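Local coordinates for protein spherulin 3A (Physarum polycephalum, PDB 1HDF) that serves as a structural protein of the beta/gamma-crystallin family and binds two calcium ions in each chain, at residues F16-V21 with S49-P54; N55-I60 with R72-S77; F59-D64 with I91-V96. All coordinates share one frame; numbering follows the deposited sequence.

Contact 1. Residues F16-V21 with S49-P54; sequences FLYKHV and SVKVGP. With CA (calcium ion), chain C.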
loop_
_atom_site.group_PDB
_atom_site.type_symbol
_atom_site.label_atom_id
_atom_site.label_comp_id
_atom_site.label_asym_id
_atom_site.label_seq_id
_atom_site.Cartn_x
_atom_site.Cartn_y
_atom_site.Cartn_z
ATOM N N PHE A 16 -4.452 -18.497 -3.755
ATOM C CA PHE A 16 -5.500 -18.972 -4.643
ATOM C C PHE A 16 -6.669 -19.447 -3.809
ATOM O O PHE A 16 -6.504 -20.303 -2.944
ATOM C CB PHE A 16 -5.004 -20.136 -5.509
ATOM C CG PHE A 16 -3.988 -19.751 -6.547
ATOM C CD1 PHE A 16 -3.755 -18.409 -6.868
ATOM C CD2 PHE A 16 -3.275 -20.738 -7.233
ATOM C CE1 PHE A 16 -2.820 -18.059 -7.862
ATOM C CE2 PHE A 16 -2.342 -20.403 -8.223
ATOM C CZ PHE A 16 -2.115 -19.059 -8.540
ATOM N N LEU A 17 -7.843 -18.882 -4.072
ATOM C CA LEU A 17 -9.062 -19.241 -3.362
ATOM C C LEU A 17 -9.960 -20.015 -4.329
ATOM O O LEU A 17 -10.218 -19.557 -5.438
ATOM C CB LEU A 17 -9.774 -17.974 -2.870
ATOM C CG LEU A 17 -8.958 -17.068 -1.934
ATOM C CD1 LEU A 17 -9.779 -15.840 -1.541
ATOM C CD2 LEU A 17 -8.528 -17.861 -0.687
ATOM N N TYR A 18 -10.422 -21.188 -3.910
ATOM C CA TYR A 18 -11.276 -22.013 -4.755
ATOM C C TYR A 18 -12.656 -22.185 -4.141
ATOM O O TYR A 18 -12.788 -22.377 -2.932
ATOM C CB TYR A 18 -10.641 -23.386 -4.969
ATOM C CG TYR A 18 -9.227 -23.339 -5.494
ATOM C CD1 TYR A 18 -8.160 -23.041 -4.649
ATOM C CD2 TYR A 18 -8.957 -23.592 -6.839
ATOM C CE1 TYR A 18 -6.852 -22.997 -5.134
ATOM C CE2 TYR A 18 -7.663 -23.550 -7.333
ATOM C CZ TYR A 18 -6.613 -23.249 -6.478
ATOM O OH TYR A 18 -5.332 -23.172 -6.976
ATOM N N LYS A 19 -13.685 -22.137 -4.983
ATOM C CA LYS A 19 -15.061 -22.267 -4.511
ATOM C C LYS A 19 -15.403 -23.660 -3.976
ATOM O O LYS A 19 -16.204 -23.794 -3.049
ATOM C CB LYS A 19 -16.037 -21.880 -5.628
ATOM C CG LYS A 19 -17.475 -21.773 -5.173
ATOM C CD LYS A 19 -18.353 -21.183 -6.263
ATOM C CE LYS A 19 -19.788 -21.032 -5.789
ATOM N NZ LYS A 19 -20.639 -20.393 -6.840
ATOM N N HIS A 20 -14.811 -24.697 -4.555
ATOM C CA HIS A 20 -15.084 -26.048 -4.074
ATOM C C HIS A 20 -13.852 -26.638 -3.420
ATOM O O HIS A 20 -12.746 -26.110 -3.565
ATOM C CB HIS A 20 -15.550 -26.947 -5.222
ATOM C CG HIS A 20 -16.846 -26.514 -5.828
ATOM N ND1 HIS A 20 -17.325 -27.033 -7.012
ATOM C CD2 HIS A 20 -17.750 -25.588 -5.432
ATOM C CE1 HIS A 20 -18.467 -26.443 -7.319
ATOM N NE2 HIS A 20 -18.748 -25.561 -6.375
ATOM N N VAL A 21 -14.040 -27.730 -2.690
ATOM C CA VAL A 21 -12.919 -28.376 -2.031
ATOM C C VAL A 21 -11.995 -28.966 -3.090
ATOM O O VAL A 21 -12.331 -28.998 -4.275
ATOM C CB VAL A 21 -13.398 -29.489 -1.085
ATOM C CG1 VAL A 21 -14.162 -28.886 0.072
ATOM C CG2 VAL A 21 -14.274 -30.461 -1.846
ATOM N N SER A 49 -11.433 -24.260 -0.433
ATOM C CA SER A 49 -10.043 -24.728 -0.420
ATOM C C SER A 49 -9.088 -23.559 -0.692
ATOM O O SER A 49 -9.459 -22.578 -1.339
ATOM C CB SER A 49 -9.823 -25.846 -1.452
ATOM O OG SER A 49 -10.028 -25.391 -2.775
ATOM N N VAL A 50 -7.855 -23.668 -0.202
ATOM C CA VAL A 50 -6.881 -22.589 -0.360
ATOM C C VAL A 50 -5.439 -23.044 -0.614
ATOM O O VAL A 50 -5.037 -24.129 -0.211
ATOM C CB VAL A 50 -6.867 -21.688 0.908
ATOM C CG1 VAL A 50 -5.943 -20.487 0.702
ATOM C CG2 VAL A 50 -8.275 -21.239 1.243
ATOM N N LYS A 51 -4.671 -22.185 -1.279
ATOM C CA LYS A 51 -3.265 -22.430 -1.560
ATOM C C LYS A 51 -2.508 -21.137 -1.277
ATOM O O LYS A 51 -2.874 -20.074 -1.781
ATOM C CB LYS A 51 -3.057 -22.827 -3.020
ATOM C CG LYS A 51 -3.464 -24.240 -3.370
ATOM C CD LYS A 51 -3.144 -24.522 -4.824
ATOM C CE LYS A 51 -3.246 -26.010 -5.155
ATOM N NZ LYS A 51 -2.944 -26.271 -6.600
ATOM N N VAL A 52 -1.455 -21.221 -0.471
ATOM C CA VAL A 52 -0.659 -20.042 -0.139
ATOM C C VAL A 52 0.751 -20.199 -0.703
ATOM O O VAL A 52 1.403 -21.239 -0.520
ATOM C CB VAL A 52 -0.583 -19.816 1.396
ATOM C CG1 VAL A 52 0.015 -18.440 1.687
ATOM C CG2 VAL A 52 -1.973 -19.921 2.018
ATOM N N GLY A 53 1.219 -19.159 -1.389
ATOM C CA GLY A 53 2.534 -19.206 -2.000
ATOM C C GLY A 53 3.705 -19.162 -1.040
ATOM O O GLY A 53 3.520 -18.985 0.166
ATOM N N PRO A 54 4.935 -19.331 -1.553
ATOM C CA PRO A 54 6.135 -19.302 -0.709
ATOM C C PRO A 54 6.318 -17.938 -0.048
ATOM O O PRO A 54 5.773 -16.934 -0.525
ATOM C CB PRO A 54 7.265 -19.638 -1.691
ATOM C CG PRO A 54 6.740 -19.129 -3.007
ATOM C CD PRO A 54 5.290 -19.576 -2.963
HETATM CA CA CA C . -17.698 -23.475 -1.332
HETATM O O HOH W 1 -19.787 -22.600 -2.359
HETATM O O HOH W 2 -19.032 -25.726 -1.036
#
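The first Greek key motif of this beta/gamma-crystallin domain pairs strands 15-18 and 49-52 antiparallel, the axes of 16-18 and 49-52 approaching to 5.0 Å, just before the chain turns at Lys19 into the folded hairpin. Phe16 and Lys51 exchange two backbone bonds, Phe16 N to Lys51 O at 3.0 Å and Lys51 N to Phe16 O at 3.1 Å. Tyr18 N reaches Ser49 O at 3.1 Å, nearly straight at 166°; the return bond from Ser49 N is weak. On the face away from Phe16 and Tyr18, Leu17 and Val50 lie side by side, Leu17 CD2 meeting Val50 CG2 at 3.9 Å. Both face the other sheet, where Leu17 meets Met94 and Val50 meets Leu73; Val30 flanks Leu17 and Val79 flanks Val50. Beside Tyr18 CB, the Ser49 hydroxyl sits between its own N and carbonyl carbon (chi1 64°) and donates to His20 O at 2.9 Å; Phe23 N adds a weak bond. That ties the start of the folded hairpin back to the strand. The extended Lys51 chain crosses the Tyr18 ring obliquely, CD 3.4 Å from Tyr18 OH; its amino group bonds Asn9 and makes a cation-pi pair with Phe23. Lys19 O binds calcium at 2.3 Å with two waters, Val46 O, Ser48 OG and Asp89 OD1. A serine tying down a folded hairpin beside an aromatic ring is characteristic of the crystallin Greek key.

Contact 2. Residues N55-I60 with R72-S77; sequences NTKAFI and RLEESS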
loop_
_atom_site.group_PDB
_atom_site.type_symbol
_atom_site.label_atom_id
_atom_site.label_comp_id
_atom_site.label_asym_id
_atom_site.label_seq_id
_atom_site.Cartn_x
_atom_site.Cartn_y
_atom_site.Cartn_z
ATOM N N ASN A 55 7.072 -17.917 1.051
ATOM C CA ASN A 55 7.340 -16.689 1.794
ATOM C C ASN A 55 6.105 -15.832 1.959
ATOM O O ASN A 55 6.185 -14.605 1.908
ATOM C CB ASN A 55 8.420 -15.871 1.094
ATOM C CG ASN A 55 9.784 -16.481 1.251
ATOM O OD1 ASN A 55 10.799 -15.835 0.996
ATOM N ND2 ASN A 55 9.822 -17.739 1.675
ATOM N N THR A 56 4.965 -16.477 2.161
ATOM C CA THR A 56 3.720 -15.746 2.310
ATOM C C THR A 56 2.873 -16.272 3.461
ATOM O O THR A 56 2.845 -17.467 3.731
ATOM C CB THR A 56 2.881 -15.836 1.015
ATOM O OG1 THR A 56 3.660 -15.386 -0.100
ATOM C CG2 THR A 56 1.630 -14.977 1.132
ATOM N N LYS A 57 2.190 -15.366 4.148
ATOM C CA LYS A 57 1.302 -15.765 5.228
ATOM C C LYS A 57 -0.073 -15.284 4.800
ATOM O O LYS A 57 -0.196 -14.256 4.131
ATOM C CB LYS A 57 1.681 -15.088 6.543
ATOM C CG LYS A 57 2.001 -16.047 7.677
ATOM C CD LYS A 57 3.330 -16.746 7.447
ATOM C CE LYS A 57 3.855 -17.359 8.731
ATOM N NZ LYS A 57 5.243 -17.865 8.550
ATOM N N ALA A 58 -1.103 -16.030 5.171
ATOM C CA ALA A 58 -2.456 -15.640 4.833
ATOM C C ALA A 58 -3.328 -15.734 6.075
ATOM O O ALA A 58 -3.265 -16.711 6.820
ATOM C CB ALA A 58 -2.998 -16.537 3.744
ATOM N N PHE A 59 -4.128 -14.702 6.304
ATOM C CA PHE A 59 -5.031 -14.676 7.443
ATOM C C PHE A 59 -6.462 -14.532 6.920
ATOM O O PHE A 59 -6.832 -13.507 6.343
ATOM C CB PHE A 59 -4.670 -13.516 8.376
ATOM C CG PHE A 59 -3.270 -13.600 8.937
ATOM C CD1 PHE A 59 -2.174 -13.201 8.179
ATOM C CD2 PHE A 59 -3.049 -14.106 10.212
ATOM C CE1 PHE A 59 -0.871 -13.305 8.686
ATOM C CE2 PHE A 59 -1.754 -14.215 10.726
ATOM C CZ PHE A 59 -0.664 -13.813 9.957
ATOM N N ILE A 60 -7.258 -15.576 7.110
ATOM C CA ILE A 60 -8.641 -15.580 6.649
ATOM C C ILE A 60 -9.598 -15.327 7.816
ATOM O O ILE A 60 -9.482 -15.948 8.867
ATOM C CB ILE A 60 -8.966 -16.924 5.971
ATOM C CG1 ILE A 60 -8.615 -18.079 6.917
ATOM C CG2 ILE A 60 -8.184 -17.049 4.671
ATOM C CD1 ILE A 60 -8.958 -19.446 6.365
ATOM N N ARG A 72 -4.324 -18.457 10.811
ATOM C CA ARG A 72 -3.153 -18.126 10.021
ATOM C C ARG A 72 -2.788 -19.280 9.090
ATOM O O ARG A 72 -2.769 -20.443 9.506
ATOM C CB ARG A 72 -1.973 -17.823 10.946
ATOM C CG ARG A 72 -0.624 -17.783 10.244
ATOM C CD ARG A 72 0.485 -17.465 11.238
ATOM N NE ARG A 72 0.466 -18.390 12.364
ATOM C CZ ARG A 72 1.069 -18.164 13.524
ATOM N NH1 ARG A 72 1.747 -17.037 13.709
ATOM N NH2 ARG A 72 0.980 -19.055 14.504
ATOM N N LEU A 73 -2.511 -18.965 7.828
ATOM C CA LEU A 73 -2.110 -19.994 6.869
ATOM C C LEU A 73 -0.631 -19.790 6.566
ATOM O O LEU A 73 -0.207 -18.689 6.225
ATOM C CB LEU A 73 -2.952 -19.919 5.588
ATOM C CG LEU A 73 -4.434 -20.256 5.792
ATOM C CD1 LEU A 73 -5.112 -20.407 4.433
ATOM C CD2 LEU A 73 -4.580 -21.554 6.619
ATOM N N GLU A 74 0.143 -20.856 6.713
ATOM C CA GLU A 74 1.587 -20.827 6.502
ATOM C C GLU A 74 1.988 -20.810 5.032
ATOM O O GLU A 74 1.242 -21.260 4.170
ATOM C CB GLU A 74 2.219 -22.055 7.164
ATOM C CG GLU A 74 1.925 -22.180 8.643
ATOM C CD GLU A 74 2.501 -21.027 9.428
ATOM O OE1 GLU A 74 3.662 -20.671 9.185
ATOM O OE2 GLU A 74 1.814 -20.468 10.295
ATOM N N GLU A 75 3.185 -20.304 4.755
ATOM C CA GLU A 75 3.698 -20.254 3.391
ATOM C C GLU A 75 3.674 -21.640 2.769
ATOM O O GLU A 75 3.763 -22.644 3.472
ATOM C CB GLU A 75 5.141 -19.740 3.381
ATOM C CG GLU A 75 6.081 -20.516 4.295
ATOM C CD GLU A 75 6.153 -19.934 5.702
ATOM O OE1 GLU A 75 5.134 -19.400 6.178
ATOM O OE2 GLU A 75 7.229 -20.022 6.336
ATOM N N SER A 76 3.559 -21.679 1.446
ATOM C CA SER A 76 3.554 -22.925 0.685
ATOM C C SER A 76 2.660 -23.988 1.310
ATOM O O SER A 76 3.054 -25.146 1.441
ATOM C CB SER A 76 4.984 -23.464 0.566
ATOM O OG SER A 76 5.872 -22.487 0.041
ATOM N N SER A 77 1.453 -23.601 1.697
ATOM C CA SER A 77 0.537 -24.555 2.297
ATOM C C SER A 77 -0.778 -24.566 1.541
ATOM O O SER A 77 -1.027 -23.718 0.692
ATOM C CB SER A 77 0.251 -24.176 3.744
ATOM O OG SER A 77 -0.624 -23.064 3.782
HETATM O O HOH W 3 7.886 -20.578 1.857
#
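Ala58 and Leu73 make the tight part of this contact. Leu73 N donates to Ala58 O over a short 2.6 Å, nearly along the C=O axis, and Ala58 N answers to Leu73 O at 3.0 Å, on a lone pair. Their side chains share a buried face, Ala58 CB 3.9 Å from Leu73 CB, and both pack on Val52 of the other sheet. On the reverse face the aliphatic part of Arg72 runs alongside the Phe59 ring, CB approaching CE2 of Phe59 to 3.6 Å. The two strands are the arms of a beta hairpin, 56-61 and 70-73, at the start of the second Greek key, and the Phe59 and Arg72 face meets the second subunit. Lys57, bent at chi2 (72°), makes two salt bridges, NZ 2.8 Å from Glu75 OE1, on its syn lone pair, and 3.3 Å from Glu74 OE1 in a weak hydrogen bond. Glu74 OE2 stands off the guanidinium plane of Arg72, so charge alone links this pair into a four-residue network. Asn67 of the second subunit takes a further bond from Lys57 NZ, while the Arg72 guanidinium reaches Gly68 O and Phe66 O of that subunit. Beyond Lys57 the pairing loosens: Thr56 O and Glu75 N are close but badly angled, and at the partly exposed end a water accepts from Asn55 N at 2.9 Å and bonds weakly to Ser76 OG.

Contact 3. Residues F59-D64 with I91-V96; sequences FIFKDD and ISSMIV. With CA (calcium ion), chain D.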
loop_
_atom_site.group_PDB
_atom_site.type_symbol
_atom_site.label_atom_id
_atom_site.label_comp_id
_atom_site.label_asym_id
_atom_site.label_seq_id
_atom_site.Cartn_x
_atom_site.Cartn_y
_atom_site.Cartn_z
ATOM N N PHE A 59 -4.128 -14.702 6.304
ATOM C CA PHE A 59 -5.031 -14.676 7.443
ATOM C C PHE A 59 -6.462 -14.532 6.920
ATOM O O PHE A 59 -6.832 -13.507 6.343
ATOM C CB PHE A 59 -4.670 -13.516 8.376
ATOM C CG PHE A 59 -3.270 -13.600 8.937
ATOM C CD1 PHE A 59 -2.174 -13.201 8.179
ATOM C CD2 PHE A 59 -3.049 -14.106 10.212
ATOM C CE1 PHE A 59 -0.871 -13.305 8.686
ATOM C CE2 PHE A 59 -1.754 -14.215 10.726
ATOM C CZ PHE A 59 -0.664 -13.813 9.957
ATOM N N ILE A 60 -7.258 -15.576 7.110
ATOM C CA ILE A 60 -8.641 -15.580 6.649
ATOM C C ILE A 60 -9.598 -15.327 7.816
ATOM O O ILE A 60 -9.482 -15.948 8.867
ATOM C CB ILE A 60 -8.966 -16.924 5.971
ATOM C CG1 ILE A 60 -8.615 -18.079 6.917
ATOM C CG2 ILE A 60 -8.184 -17.049 4.671
ATOM C CD1 ILE A 60 -8.958 -19.446 6.365
ATOM N N PHE A 61 -10.543 -14.411 7.616
ATOM C CA PHE A 61 -11.506 -14.040 8.652
ATOM C C PHE A 61 -12.936 -14.403 8.301
ATOM O O PHE A 61 -13.341 -14.321 7.137
ATOM C CB PHE A 61 -11.419 -12.537 8.920
ATOM C CG PHE A 61 -10.057 -12.097 9.328
ATOM C CD1 PHE A 61 -9.019 -12.063 8.396
ATOM C CD2 PHE A 61 -9.779 -11.811 10.662
ATOM C CE1 PHE A 61 -7.728 -11.761 8.787
ATOM C CE2 PHE A 61 -8.489 -11.508 11.064
ATOM C CZ PHE A 61 -7.461 -11.483 10.129
ATOM N N LYS A 62 -13.708 -14.782 9.314
ATOM C CA LYS A 62 -15.087 -15.166 9.081
ATOM C C LYS A 62 -15.930 -13.983 8.652
ATOM O O LYS A 62 -16.855 -14.137 7.861
ATOM C CB LYS A 62 -15.693 -15.789 10.334
ATOM C CG LYS A 62 -17.104 -16.305 10.115
ATOM C CD LYS A 62 -17.456 -17.369 11.133
ATOM C CE LYS A 62 -18.687 -18.142 10.701
ATOM N NZ LYS A 62 -19.048 -19.192 11.690
ATOM N N ASP A 63 -15.613 -12.804 9.175
ATOM C CA ASP A 63 -16.357 -11.602 8.836
ATOM C C ASP A 63 -15.511 -10.632 8.024
ATOM O O ASP A 63 -14.316 -10.840 7.825
ATOM C CB ASP A 63 -16.850 -10.900 10.107
ATOM C CG ASP A 63 -17.734 -11.791 10.959
ATOM O OD1 ASP A 63 -18.439 -12.645 10.386
ATOM O OD2 ASP A 63 -17.739 -11.632 12.198
ATOM N N ASP A 64 -16.148 -9.571 7.551
ATOM C CA ASP A 64 -15.465 -8.548 6.776
ATOM C C ASP A 64 -14.641 -7.688 7.732
ATOM O O ASP A 64 -14.815 -7.754 8.952
ATOM C CB ASP A 64 -16.489 -7.655 6.086
ATOM C CG ASP A 64 -17.336 -6.888 7.080
ATOM O OD1 ASP A 64 -18.083 -7.538 7.834
ATOM O OD2 ASP A 64 -17.250 -5.639 7.122
ATOM N N ILE A 91 -15.554 -17.267 4.804
ATOM C CA ILE A 91 -14.532 -16.227 4.792
ATOM C C ILE A 91 -15.078 -14.959 4.159
ATOM O O ILE A 91 -15.717 -15.004 3.104
ATOM C CB ILE A 91 -13.278 -16.696 4.028
ATOM C CG1 ILE A 91 -12.684 -17.922 4.734
ATOM C CG2 ILE A 91 -12.242 -15.576 3.975
ATOM C CD1 ILE A 91 -11.518 -18.540 4.010
ATOM N N SER A 92 -14.834 -13.824 4.806
ATOM C CA SER A 92 -15.335 -12.557 4.299
ATOM C C SER A 92 -14.280 -11.461 4.192
ATOM O O SER A 92 -14.586 -10.342 3.792
ATOM C CB SER A 92 -16.500 -12.084 5.164
ATOM O OG SER A 92 -17.545 -13.049 5.179
ATOM N N SER A 93 -13.044 -11.784 4.563
ATOM C CA SER A 93 -11.928 -10.845 4.469
ATOM C C SER A 93 -10.633 -11.643 4.605
ATOM O O SER A 93 -10.638 -12.772 5.093
ATOM C CB SER A 93 -12.011 -9.742 5.545
ATOM O OG SER A 93 -11.919 -10.247 6.862
HETATM N N MSE A 94 -9.525 -11.064 4.169
HETATM C CA MSE A 94 -8.268 -11.773 4.237
HETATM C C MSE A 94 -7.082 -10.832 4.106
HETATM O O MSE A 94 -7.164 -9.817 3.422
HETATM C CB MSE A 94 -8.234 -12.837 3.129
HETATM C CG MSE A 94 -6.929 -13.608 3.008
HETATM SE SE MSE A 94 -7.027 -15.101 1.760
HETATM C CE MSE A 94 -6.821 -14.122 0.117
ATOM N N ILE A 95 -5.995 -11.177 4.790
ATOM C CA ILE A 95 -4.749 -10.414 4.757
ATOM C C ILE A 95 -3.660 -11.309 4.168
ATOM O O ILE A 95 -3.474 -12.451 4.606
ATOM C CB ILE A 95 -4.297 -9.977 6.180
ATOM C CG1 ILE A 95 -5.207 -8.863 6.703
ATOM C CG2 ILE A 95 -2.862 -9.486 6.141
ATOM C CD1 ILE A 95 -4.911 -8.436 8.122
ATOM N N VAL A 96 -2.960 -10.801 3.162
ATOM C CA VAL A 96 -1.878 -11.550 2.536
ATOM C C VAL A 96 -0.604 -10.767 2.809
ATOM O O VAL A 96 -0.458 -9.631 2.354
ATOM C CB VAL A 96 -2.074 -11.677 1.008
ATOM C CG1 VAL A 96 -0.915 -12.454 0.407
ATOM C CG2 VAL A 96 -3.401 -12.373 0.699
HETATM CA CA CA D . -18.725 -14.624 6.500
HETATM O O HOH W 4 -19.905 -12.869 8.236
HETATM O O HOH W 5 -20.872 -13.213 5.913
HETATM O O HOH W 6 -20.195 -16.417 8.033
#
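Ser93 OG is gripped by two hydrogen bonds, giving its proton to Asp63 O at 2.7 Å and accepting from Phe66 N. The hydroxyl lies between its own backbone N and carbonyl carbon (chi1 63°), next to Phe61 CB. Ser92 OG binds calcium at 2.4 Å and bonds to Asn44. Lys62 O, three waters, Asp45 OD1 and Ala90 O complete the seven ligands, and one of the waters donates to Asp63 OD1. This is the folded-hairpin corner of the second Greek key, where strands 56-61 and 93-98 run antiparallel. Phe59 and Ile95 exchange two backbone bonds. Phe61 N donates to Ser93 O from above its carbonyl plane, 34° out of it, while Ser92 N donates to Phe61 O at 2.8 Å. On the core face Ile91 reaches across to Ile60, CD1 to CD1 at 3.6 Å, while Ile60 CG2 meets the selenium of Met94, a selenomethionine, at 3.7 Å. An alanine in place of Ile91 would remove CG1, CG2 and CD1, and would probably leave Ile60 less tightly packed beside Met94. The Phe61 ring stacks with Phe70, and Ile95 packs on Phe59 of the second subunit.

Overall arrangement
Along the chain contact 1 closes the first Greek key before contacts 2 and 3 open the second, both starting from strand 56-61, which pairs with 70-73 on one side and 93-98 on the other. Contact 1 lies in the other sheet; the centres are about 11 Å (1 and 2), 13 Å (1 and 3) and 12 Å (2 and 3) apart. The sheets interlock: strand 77-79 of the second motif borders 49-52, and 33-34 of the first borders 93-98. Met94 packs on Leu17 between them. Contacts 1 and 3 repeat the same serine-held corner, each with its own calcium site drawing ligands from both motifs, while contacts 2 and 3 meet the second subunit.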